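Local coordinates for porin B (Pseudomonas putida, PDB 4GEY), which forms a beta-barrel channel in the outer membrane for carbohydrate uptake, probably selective for sugars such as glucose, at residues I108-A113 against D420-A425; N177-I182 against T317-A322; T323-N328 against D359-R364. The protein carries 2 engineered substitutions. All coordinates share one frame; numbering follows the deposited sequence.

Contact 1. Residues I108-A113 against D420-A425; sequences ISDPRA and DEVDNA. With DMU (decyl-beta-D-maltopyranoside), chain L; DMU (decyl-beta-D-maltopyranoside), chain K.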
loop_
_atom_site.group_PDB
_atom_site.type_symbol
_atom_site.label_atom_id
_atom_site.label_comp_id
_atom_site.label_asym_id
_atom_site.label_seq_id
_atom_site.Cartn_x
_atom_site.Cartn_y
_atom_site.Cartn_z
ATOM N N ILE A 108 -14.163 11.483 -8.741
ATOM C CA ILE A 108 -14.955 10.400 -8.156
ATOM C C ILE A 108 -15.597 10.724 -6.805
ATOM O O ILE A 108 -16.784 10.463 -6.596
ATOM C CB ILE A 108 -14.121 9.108 -8.012
ATOM C CG1 ILE A 108 -13.975 8.408 -9.362
ATOM C CG2 ILE A 108 -14.760 8.143 -7.035
ATOM C CD1 ILE A 108 -12.727 8.775 -10.063
ATOM N N SER A 109 -14.813 11.301 -5.897
ATOM C CA SER A 109 -15.236 11.501 -4.506
ATOM C C SER A 109 -16.285 12.574 -4.262
ATOM O O SER A 109 -16.321 13.608 -4.912
ATOM C CB SER A 109 -14.030 11.825 -3.628
ATOM O OG SER A 109 -13.232 10.677 -3.424
ATOM N N ASP A 110 -17.138 12.320 -3.287
ATOM C CA ASP A 110 -17.849 13.404 -2.655
ATOM C C ASP A 110 -16.771 14.276 -1.992
ATOM O O ASP A 110 -15.933 13.771 -1.265
ATOM C CB ASP A 110 -18.774 12.822 -1.599
ATOM C CG ASP A 110 -19.864 13.766 -1.203
ATOM O OD1 ASP A 110 -19.554 14.788 -0.543
ATOM O OD2 ASP A 110 -21.033 13.470 -1.537
ATOM N N PRO A 111 -16.779 15.586 -2.248
ATOM C CA PRO A 111 -15.742 16.425 -1.637
ATOM C C PRO A 111 -15.758 16.442 -0.117
ATOM O O PRO A 111 -14.754 16.850 0.461
ATOM C CB PRO A 111 -16.044 17.833 -2.183
ATOM C CG PRO A 111 -17.447 17.769 -2.681
ATOM C CD PRO A 111 -17.654 16.355 -3.151
ATOM N N ARG A 112 -16.842 16.026 0.531
ATOM C CA ARG A 112 -16.809 15.990 1.994
ATOM C C ARG A 112 -16.756 14.580 2.558
ATOM O O ARG A 112 -16.921 14.376 3.762
ATOM C CB ARG A 112 -17.940 16.811 2.630
ATOM C CG ARG A 112 -19.326 16.447 2.175
ATOM C CD ARG A 112 -19.931 17.533 1.346
ATOM N NE ARG A 112 -21.383 17.602 1.485
ATOM C CZ ARG A 112 -22.258 16.867 0.801
ATOM N NH1 ARG A 112 -21.866 15.960 -0.075
ATOM N NH2 ARG A 112 -23.550 17.037 1.018
ATOM N N ALA A 113 -16.504 13.620 1.676
ATOM C CA ALA A 113 -16.383 12.217 2.049
ATOM C C ALA A 113 -15.680 11.465 0.919
ATOM O O ALA A 113 -16.312 10.793 0.095
ATOM C CB ALA A 113 -17.760 11.608 2.348
ATOM N N ASP A 420 -23.559 5.804 -0.626
ATOM C CA ASP A 420 -24.503 5.219 -1.564
ATOM C C ASP A 420 -25.116 6.241 -2.502
ATOM O O ASP A 420 -25.631 5.887 -3.562
ATOM C CB ASP A 420 -25.594 4.483 -0.812
ATOM C CG ASP A 420 -25.087 3.218 -0.172
ATOM O OD1 ASP A 420 -24.018 2.725 -0.591
ATOM O OD2 ASP A 420 -25.756 2.714 0.745
ATOM N N GLU A 421 -25.038 7.508 -2.125
ATOM C CA GLU A 421 -25.621 8.561 -2.942
ATOM C C GLU A 421 -24.728 8.945 -4.124
ATOM O O GLU A 421 -25.128 9.733 -4.971
ATOM C CB GLU A 421 -25.973 9.786 -2.091
ATOM C CG GLU A 421 -27.188 9.563 -1.160
ATOM C CD GLU A 421 -26.971 8.463 -0.114
ATOM O OE1 GLU A 421 -25.824 8.308 0.368
ATOM O OE2 GLU A 421 -27.949 7.745 0.217
ATOM N N VAL A 422 -23.528 8.374 -4.180
ATOM C CA VAL A 422 -22.611 8.647 -5.275
ATOM C C VAL A 422 -22.705 7.495 -6.256
ATOM O O VAL A 422 -22.569 6.339 -5.868
ATOM C CB VAL A 422 -21.137 8.790 -4.783
ATOM C CG1 VAL A 422 -20.191 8.860 -5.966
ATOM C CG2 VAL A 422 -20.960 10.009 -3.883
ATOM N N ASP A 423 -22.956 7.806 -7.526
ATOM C CA ASP A 423 -23.141 6.767 -8.543
ATOM C C ASP A 423 -21.881 5.941 -8.739
ATOM O O ASP A 423 -20.766 6.441 -8.546
ATOM C CB ASP A 423 -23.552 7.381 -9.865
ATOM C CG ASP A 423 -24.875 8.093 -9.787
ATOM O OD1 ASP A 423 -25.743 7.660 -8.998
ATOM O OD2 ASP A 423 -25.054 9.084 -10.526
ATOM N N ASN A 424 -22.065 4.675 -9.096
ATOM C CA ASN A 424 -20.942 3.794 -9.402
ATOM C C ASN A 424 -20.038 4.459 -10.421
ATOM O O ASN A 424 -20.521 5.100 -11.351
ATOM C CB ASN A 424 -21.431 2.454 -9.967
ATOM C CG ASN A 424 -22.269 1.673 -8.977
ATOM O OD1 ASN A 424 -22.535 2.133 -7.865
ATOM N ND2 ASN A 424 -22.691 0.482 -9.379
ATOM N N ALA A 425 -18.731 4.318 -10.243
ATOM C CA ALA A 425 -17.774 4.926 -11.156
ATOM C C ALA A 425 -17.093 3.878 -12.036
ATOM O O ALA A 425 -16.656 2.832 -11.542
ATOM C CB ALA A 425 -16.740 5.721 -10.382
HETATM C C1 DMU L . -24.642 -1.598 -0.099
HETATM C C2 DMU L . -25.078 -0.746 0.985
HETATM C C3 DMU L . -26.519 -0.447 1.201
HETATM C C4 DMU L . -27.489 -1.452 0.538
HETATM O O5 DMU L . -26.944 -1.767 -0.873
HETATM C C6 DMU L . -25.643 -2.384 -0.817
HETATM O O7 DMU L . -26.820 -0.426 2.616
HETATM O O16 DMU L . -25.238 -2.733 -2.150
HETATM C C18 DMU L . -24.793 -4.066 -2.401
HETATM C C19 DMU L . -24.004 -4.332 -3.710
HETATM C C22 DMU L . -22.464 -4.646 -3.656
HETATM C C25 DMU L . -21.774 -4.875 -5.003
HETATM C C28 DMU L . -20.262 -4.877 -5.110
HETATM C C31 DMU L . -19.671 -4.571 -6.471
HETATM C C34 DMU L . -18.207 -4.848 -6.737
HETATM C C37 DMU L . -17.449 -3.912 -7.626
HETATM O O49 DMU L . -23.616 -2.509 0.481
HETATM O O55 DMU L . -24.253 0.474 0.953
HETATM C C57 DMU L . -28.772 -1.023 0.463
HETATM O O61 DMU L . -29.500 -1.394 -0.656
HETATM C C5 DMU L . -28.428 0.425 4.191
HETATM C C7 DMU L . -29.800 0.663 3.872
HETATM C C8 DMU L . -30.047 1.982 3.278
HETATM C C9 DMU L . -29.251 2.200 1.960
HETATM O O1 DMU L . -27.864 1.548 2.057
HETATM C C10 DMU L . -27.421 0.723 3.161
HETATM O O2 DMU L . -31.406 2.126 2.984
HETATM O O3 DMU L . -28.287 -0.964 4.647
HETATM O O4 DMU L . -30.564 0.543 5.112
HETATM C C11 DMU L . -29.099 3.483 1.693
HETATM O O6 DMU L . -28.415 3.825 0.540
HETATM C C1 DMU K . -25.637 0.283 -7.058
HETATM C C2 DMU K . -26.676 0.744 -6.191
HETATM C C3 DMU K . -28.038 0.495 -6.698
HETATM C C4 DMU K . -28.259 -0.947 -7.205
HETATM O O5 DMU K . -26.967 -1.530 -7.838
HETATM C C6 DMU K . -25.697 -1.144 -7.263
HETATM O O7 DMU K . -29.025 0.715 -5.671
HETATM O O16 DMU K . -24.649 -1.590 -8.131
HETATM C C18 DMU K . -24.400 -2.983 -8.275
HETATM C C19 DMU K . -23.642 -3.472 -9.541
HETATM C C22 DMU K . -22.726 -4.743 -9.435
HETATM C C25 DMU K . -21.853 -5.111 -10.640
HETATM C C28 DMU K . -20.501 -5.769 -10.386
HETATM C C31 DMU K . -19.517 -5.976 -11.534
HETATM C C34 DMU K . -18.161 -6.582 -11.252
HETATM O O49 DMU K . -24.337 0.685 -6.477
HETATM O O55 DMU K . -26.446 2.158 -5.857
HETATM C C57 DMU K . -29.280 -1.017 -8.090
HETATM O O61 DMU K . -29.864 -2.267 -8.249
HETATM C C5 DMU K . -30.902 1.852 -4.868
HETATM C C7 DMU K . -32.036 1.178 -5.402
HETATM C C8 DMU K . -32.585 1.854 -6.590
HETATM C C9 DMU K . -31.567 1.947 -7.777
HETATM O O1 DMU K . -30.125 1.968 -7.228
HETATM C C10 DMU K . -29.787 1.871 -5.813
HETATM O O2 DMU K . -33.735 1.187 -7.017
HETATM O O3 DMU K . -30.477 1.254 -3.585
HETATM O O4 DMU K . -33.036 1.119 -4.357
HETATM C C11 DMU K . -31.741 3.028 -8.521
HETATM O O6 DMU K . -33.009 3.261 -9.010
#

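Contact 2. Residues N177-I182 against T317-A322; sequences NWVGGI and TVHDKA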
loop_
_atom_site.group_PDB
_atom_site.type_symbol
_atom_site.label_atom_id
_atom_site.label_comp_id
_atom_site.label_asym_id
_atom_site.label_seq_id
_atom_site.Cartn_x
_atom_site.Cartn_y
_atom_site.Cartn_z
ATOM N N ASN A 177 -3.405 1.226 4.316
ATOM C CA ASN A 177 -4.431 2.032 3.686
ATOM C C ASN A 177 -5.529 2.431 4.670
ATOM O O ASN A 177 -5.942 3.586 4.729
ATOM C CB ASN A 177 -4.992 1.300 2.475
ATOM C CG ASN A 177 -3.963 1.149 1.375
ATOM O OD1 ASN A 177 -3.083 2.002 1.211
ATOM N ND2 ASN A 177 -4.053 0.057 0.624
ATOM N N TRP A 178 -5.973 1.475 5.469
ATOM C CA TRP A 178 -7.149 1.680 6.300
ATOM C C TRP A 178 -6.840 2.196 7.708
ATOM O O TRP A 178 -7.742 2.627 8.433
ATOM C CB TRP A 178 -7.978 0.387 6.320
ATOM C CG TRP A 178 -7.966 -0.278 4.970
ATOM C CD1 TRP A 178 -7.749 -1.595 4.703
ATOM C CD2 TRP A 178 -8.145 0.363 3.698
ATOM N NE1 TRP A 178 -7.793 -1.818 3.345
ATOM C CE2 TRP A 178 -8.035 -0.630 2.711
ATOM C CE3 TRP A 178 -8.398 1.682 3.300
ATOM C CZ2 TRP A 178 -8.165 -0.347 1.366
ATOM C CZ3 TRP A 178 -8.515 1.955 1.966
ATOM C CH2 TRP A 178 -8.404 0.952 1.017
ATOM N N VAL A 179 -5.569 2.151 8.091
ATOM C CA VAL A 179 -5.121 2.831 9.298
ATOM C C VAL A 179 -3.897 3.670 8.897
ATOM O O VAL A 179 -2.937 3.872 9.638
ATOM C CB VAL A 179 -4.998 1.843 10.537
ATOM C CG1 VAL A 179 -4.322 0.561 10.170
ATOM C CG2 VAL A 179 -4.360 2.491 11.773
ATOM N N GLY A 180 -3.979 4.185 7.676
ATOM C CA GLY A 180 -2.949 5.045 7.125
ATOM C C GLY A 180 -2.750 6.368 7.836
ATOM O O GLY A 180 -1.828 7.107 7.499
ATOM N N GLY A 181 -3.602 6.670 8.816
ATOM C CA GLY A 181 -3.408 7.847 9.642
ATOM C C GLY A 181 -2.203 7.737 10.576
ATOM O O GLY A 181 -1.646 8.763 10.968
ATOM N N ILE A 182 -1.804 6.510 10.933
ATOM C CA ILE A 182 -0.635 6.287 11.802
ATOM C C ILE A 182 0.427 5.361 11.191
ATOM O O ILE A 182 1.613 5.453 11.523
ATOM C CB ILE A 182 -1.021 5.707 13.201
ATOM C CG1 ILE A 182 -1.632 4.309 13.052
ATOM C CG2 ILE A 182 -1.973 6.631 13.937
ATOM C CD1 ILE A 182 -1.806 3.572 14.333
ATOM N N THR A 317 -8.682 -7.637 6.847
ATOM C CA THR A 317 -8.127 -6.651 7.728
ATOM C C THR A 317 -9.218 -6.336 8.741
ATOM O O THR A 317 -10.412 -6.401 8.424
ATOM C CB THR A 317 -7.682 -5.449 6.881
ATOM O OG1 THR A 317 -6.304 -5.137 7.117
ATOM C CG2 THR A 317 -8.537 -4.275 7.132
ATOM N N VAL A 318 -8.812 -6.064 9.972
ATOM C CA VAL A 318 -9.752 -5.842 11.075
ATOM C C VAL A 318 -9.157 -4.821 12.045
ATOM O O VAL A 318 -7.985 -4.939 12.436
ATOM C CB VAL A 318 -10.097 -7.170 11.811
ATOM C CG1 VAL A 318 -10.397 -6.926 13.274
ATOM C CG2 VAL A 318 -11.279 -7.866 11.151
ATOM N N HIS A 319 -9.959 -3.824 12.426
ATOM C CA HIS A 319 -9.470 -2.684 13.214
ATOM C C HIS A 319 -10.348 -2.331 14.396
ATOM O O HIS A 319 -11.545 -2.623 14.393
ATOM C CB HIS A 319 -9.321 -1.465 12.319
ATOM C CG HIS A 319 -8.592 -1.762 11.057
ATOM N ND1 HIS A 319 -7.218 -1.843 11.003
ATOM C CD2 HIS A 319 -9.037 -2.060 9.817
ATOM C CE1 HIS A 319 -6.846 -2.148 9.774
ATOM N NE2 HIS A 319 -7.931 -2.270 9.034
ATOM N N ASP A 320 -9.756 -1.689 15.400
ATOM C CA ASP A 320 -10.485 -1.406 16.622
ATOM C C ASP A 320 -11.686 -0.494 16.365
ATOM O O ASP A 320 -11.543 0.585 15.782
ATOM C CB ASP A 320 -9.559 -0.888 17.742
ATOM C CG ASP A 320 -9.024 0.519 17.487
ATOM O OD1 ASP A 320 -9.701 1.492 17.904
ATOM O OD2 ASP A 320 -7.913 0.647 16.909
ATOM N N LYS A 321 -12.870 -0.960 16.784
ATOM C CA LYS A 321 -14.121 -0.212 16.642
ATOM C C LYS A 321 -14.084 1.134 17.359
ATOM O O LYS A 321 -14.813 2.048 16.998
ATOM C CB LYS A 321 -15.312 -1.014 17.175
ATOM C CG LYS A 321 -15.666 -2.294 16.406
ATOM C CD LYS A 321 -16.375 -2.025 15.064
ATOM C CE LYS A 321 -17.633 -2.899 14.862
ATOM N NZ LYS A 321 -17.416 -4.377 14.872
ATOM N N ALA A 322 -13.248 1.257 18.379
ATOM C CA ALA A 322 -13.198 2.495 19.149
ATOM C C ALA A 322 -12.779 3.700 18.308
ATOM O O ALA A 322 -13.453 4.738 18.338
ATOM C CB ALA A 322 -12.301 2.349 20.382
#

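Contact 3. Residues T323-N328 against D359-R364; sequences TNVVDN and DDVKKR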
loop_
_atom_site.group_PDB
_atom_site.type_symbol
_atom_site.label_atom_id
_atom_site.label_comp_id
_atom_site.label_asym_id
_atom_site.label_seq_id
_atom_site.Cartn_x
_atom_site.Cartn_y
_atom_site.Cartn_z
ATOM N N THR A 323 -11.693 3.553 17.551
ATOM C CA THR A 323 -11.013 4.708 16.956
ATOM C C THR A 323 -10.857 4.724 15.426
ATOM O O THR A 323 -10.619 5.772 14.843
ATOM C CB THR A 323 -9.613 4.881 17.573
ATOM O OG1 THR A 323 -8.769 3.792 17.171
ATOM C CG2 THR A 323 -9.697 4.933 19.087
ATOM N N ASN A 324 -10.988 3.568 14.791
ATOM C CA ASN A 324 -10.691 3.425 13.376
ATOM C C ASN A 324 -11.909 3.618 12.468
ATOM O O ASN A 324 -12.950 3.000 12.689
ATOM C CB ASN A 324 -10.099 2.043 13.141
ATOM C CG ASN A 324 -9.003 2.056 12.104
ATOM O OD1 ASN A 324 -7.904 2.553 12.362
ATOM N ND2 ASN A 324 -9.293 1.511 10.921
ATOM N N VAL A 325 -11.777 4.463 11.445
ATOM C CA VAL A 325 -12.898 4.768 10.549
ATOM C C VAL A 325 -13.305 3.542 9.738
ATOM O O VAL A 325 -14.488 3.176 9.699
ATOM C CB VAL A 325 -12.576 5.915 9.566
ATOM C CG1 VAL A 325 -13.729 6.116 8.618
ATOM C CG2 VAL A 325 -12.279 7.205 10.305
ATOM N N VAL A 326 -12.322 2.921 9.080
ATOM C CA VAL A 326 -12.521 1.613 8.467
ATOM C C VAL A 326 -12.592 0.524 9.538
ATOM O O VAL A 326 -11.656 0.314 10.304
ATOM C CB VAL A 326 -11.416 1.266 7.512
ATOM C CG1 VAL A 326 -11.645 -0.137 6.945
ATOM C CG2 VAL A 326 -11.340 2.314 6.415
ATOM N N ASP A 327 -13.731 -0.149 9.572
ATOM C CA ASP A 327 -14.076 -1.158 10.562
ATOM C C ASP A 327 -13.286 -2.437 10.267
ATOM O O ASP A 327 -12.591 -2.989 11.135
ATOM C CB ASP A 327 -15.574 -1.434 10.402
ATOM C CG ASP A 327 -16.167 -2.167 11.560
ATOM O OD1 ASP A 327 -15.513 -3.087 12.091
ATOM O OD2 ASP A 327 -17.308 -1.826 11.937
ATOM N N ASN A 328 -13.424 -2.893 9.021
ATOM C CA ASN A 328 -12.869 -4.147 8.553
ATOM C C ASN A 328 -12.791 -4.065 7.031
ATOM O O ASN A 328 -13.468 -3.239 6.429
ATOM C CB ASN A 328 -13.747 -5.326 9.002
ATOM C CG ASN A 328 -15.137 -5.334 8.338
ATOM O OD1 ASN A 328 -15.257 -5.490 7.121
ATOM N ND2 ASN A 328 -16.189 -5.196 9.146
ATOM N N ASP A 359 -19.695 1.610 11.980
ATOM C CA ASP A 359 -21.067 2.092 12.066
ATOM C C ASP A 359 -21.245 3.342 12.950
ATOM O O ASP A 359 -22.106 4.182 12.687
ATOM C CB ASP A 359 -21.976 0.965 12.549
ATOM C CG ASP A 359 -23.423 1.215 12.213
ATOM O OD1 ASP A 359 -23.703 1.611 11.058
ATOM O OD2 ASP A 359 -24.280 1.031 13.104
ATOM N N ASP A 360 -20.436 3.472 13.992
ATOM C CA ASP A 360 -20.571 4.617 14.873
ATOM C C ASP A 360 -20.188 5.899 14.129
ATOM O O ASP A 360 -20.684 6.985 14.444
ATOM C CB ASP A 360 -19.731 4.444 16.148
ATOM C CG ASP A 360 -20.175 3.252 16.982
ATOM O OD1 ASP A 360 -21.398 3.021 17.076
ATOM O OD2 ASP A 360 -19.299 2.543 17.533
ATOM N N VAL A 361 -19.307 5.775 13.141
ATOM C CA VAL A 361 -18.932 6.930 12.341
ATOM C C VAL A 361 -20.164 7.436 11.605
ATOM O O VAL A 361 -20.412 8.633 11.532
ATOM C CB VAL A 361 -17.839 6.577 11.327
ATOM C CG1 VAL A 361 -17.602 7.751 10.331
ATOM C CG2 VAL A 361 -16.576 6.183 12.055
ATOM N N LYS A 362 -20.943 6.500 11.079
ATOM C CA LYS A 362 -22.174 6.824 10.388
ATOM C C LYS A 362 -23.211 7.354 11.374
ATOM O O LYS A 362 -23.880 8.347 11.082
ATOM C CB LYS A 362 -22.695 5.600 9.636
ATOM C CG LYS A 362 -24.073 5.775 9.017
ATOM C CD LYS A 362 -24.938 4.542 9.277
ATOM C CE LYS A 362 -26.429 4.862 9.191
ATOM N NZ LYS A 362 -27.270 3.803 9.835
ATOM N N LYS A 363 -23.330 6.707 12.538
ATOM C CA LYS A 363 -24.295 7.121 13.564
ATOM C C LYS A 363 -24.039 8.555 14.002
ATOM O O LYS A 363 -24.979 9.344 14.183
ATOM C CB LYS A 363 -24.266 6.195 14.787
ATOM C CG LYS A 363 -25.165 4.957 14.690
ATOM N N ARG A 364 -22.760 8.888 14.161
ATOM C CA ARG A 364 -22.362 10.236 14.531
ATOM C C ARG A 364 -22.810 11.232 13.468
ATOM O O ARG A 364 -23.246 12.354 13.783
ATOM C CB ARG A 364 -20.848 10.324 14.713
ATOM C CG ARG A 364 -20.383 11.733 15.026
ATOM C CD ARG A 364 -18.937 11.822 15.474
ATOM N NE ARG A 364 -18.550 13.227 15.589
ATOM C CZ ARG A 364 -18.178 13.983 14.554
ATOM N NH1 ARG A 364 -18.114 13.463 13.335
ATOM N NH2 ARG A 364 -17.864 15.258 14.737
#

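Contact 1. Residues I108-A113 against D420-A425
V422 overlaps the backbone of 108-113 with its CG1 methyl, which lies 3.8 Å from I108 O. Its CG2 methyl points to the D110 carboxylate, and the two side chains cross obliquely. I108 adds an apolar touch, CG1 to A425 CB at 4.0 Å. No hydrogen bond links the two segments. D110 has CG anti to its N (chi1 -161°), which carries the carboxylate to the V422 side. OD1 of D110 then takes two N-H groups from R112. R112 NH1 comes to the syn lone pair of D110 OD1 at 2.6 Å, nearly in the guanidinium plane, as a salt bridge. R112 N comes to the anti lone pair. OD2 of D110 is hydrogen-bonded to Y377 OH. With an alanine in place of D110, R112 would probably lose its carboxylate partner and Y377 OH an acceptor, leaving the R112 guanidinium to its contacts with Y377 and N379. Further along 420-425, two decyl maltoside molecules bind. O6 of the chain L molecule donates to D420 OD2 at 2.9 Å. The chain K molecule gives O49 to N424 OD1 and takes N424 ND2 at its O16 (3.1 Å). Detergent sugars gathered here are consistent with the outer wall of a membrane barrel. On the side of 108-113, D110 makes an Asx turn combined with a type I beta turn from D110 to A113, set against a loop between neighbouring barrel strands.

Contact 2. Residues N177-I182 against T317-A322
The chain leaves helix 175-178 at V179 and passes the end of strand 309-319, with V179 CA 8.0 Å from H319 CA. No hydrogen bond joins the two segments, so the contact is side-chain packing. The H319 ring sits beside both W178 and V179. V179 CG1 is 3.7 Å from H319 CE1 and approaches the ring obliquely. This methyl lies between the backbone N and the carbonyl carbon (chi1 45°), which turns it to the imidazole. W178 meets the same ring with its CB, 3.8 Å from H319 NE2. H319 ND1 bonds to Y257 OH, which helps to fix the ring. T317 CG2 lies at the indole edge, 3.7 Å from W178 CD1. The T317 methyl is doubtful in detail, as it is modelled too close to H319. W178 also meets the ring of Y329 on the next strand. Behind the contact, G180 O accepts from R125 NH2, and R125 belongs to the glucose pocket. The W178 side chain is about 9 Å from the bound glucose. A loop between barrel strands thus packs against the inside of the wall near the sugar site, as in the inward-folded loops that narrow porin channels.

Contact 3. Residues T323-N328 against D359-R364
V361 has CG1 anti to the backbone N (chi1 171°), which brings its CG2 up to V325, and the chi1 of V325 (176°) sets its own CG1 near that methyl. The setting is a beta-barrel. The turn between strands 309-319 and 326-337 lies against residues 359-364 of helix 359-372, which follows strand 347-357. V361 is the main apolar residue from the helix. Its CG2 is 4.2 Å from V325 CA and 4.5 Å from V325 CG1, so the touch is light. V325 also packs on V357 and F116. D327 points toward D359. Its carboxylate is turned that way with CG anti to N, and OD2 of D327 is 4.2 Å from D359 N. This is too long for a hydrogen bond. K321 gives D327 OD1 a long, weak ion pair as well. The CB of D359 is directed away from 323-328. V325 is backbone hydrogen-bonded with N358, and this ties the turn to N358. The turn is braced within itself by N324, whose ND2 donates to V326 O at 2.7 Å, nearly straight (172°), in the carbonyl plane and on a lone pair.

From the N terminus, the loop after helix 103-108 opens contact 1, which closes only near the last strand, 425-435. Contacts 2 and 3 both nest inside that span. Contact 2 begins on the end of helix 175-178 and closes at strand 309-319. Contact 3 starts at the very next residue and closes at helix 359-372, so the two run in series and do not cross. They meet through H319 N to D327 O (3.0 Å) and W178 O to N324 ND2 (3.1 Å). Contact 1 touches neither. Contact 1 joins two loops, contact 2 packs a loop on the wall, and contact 3 sets a strand turn on helix 359-372, all probably at the extracellular end.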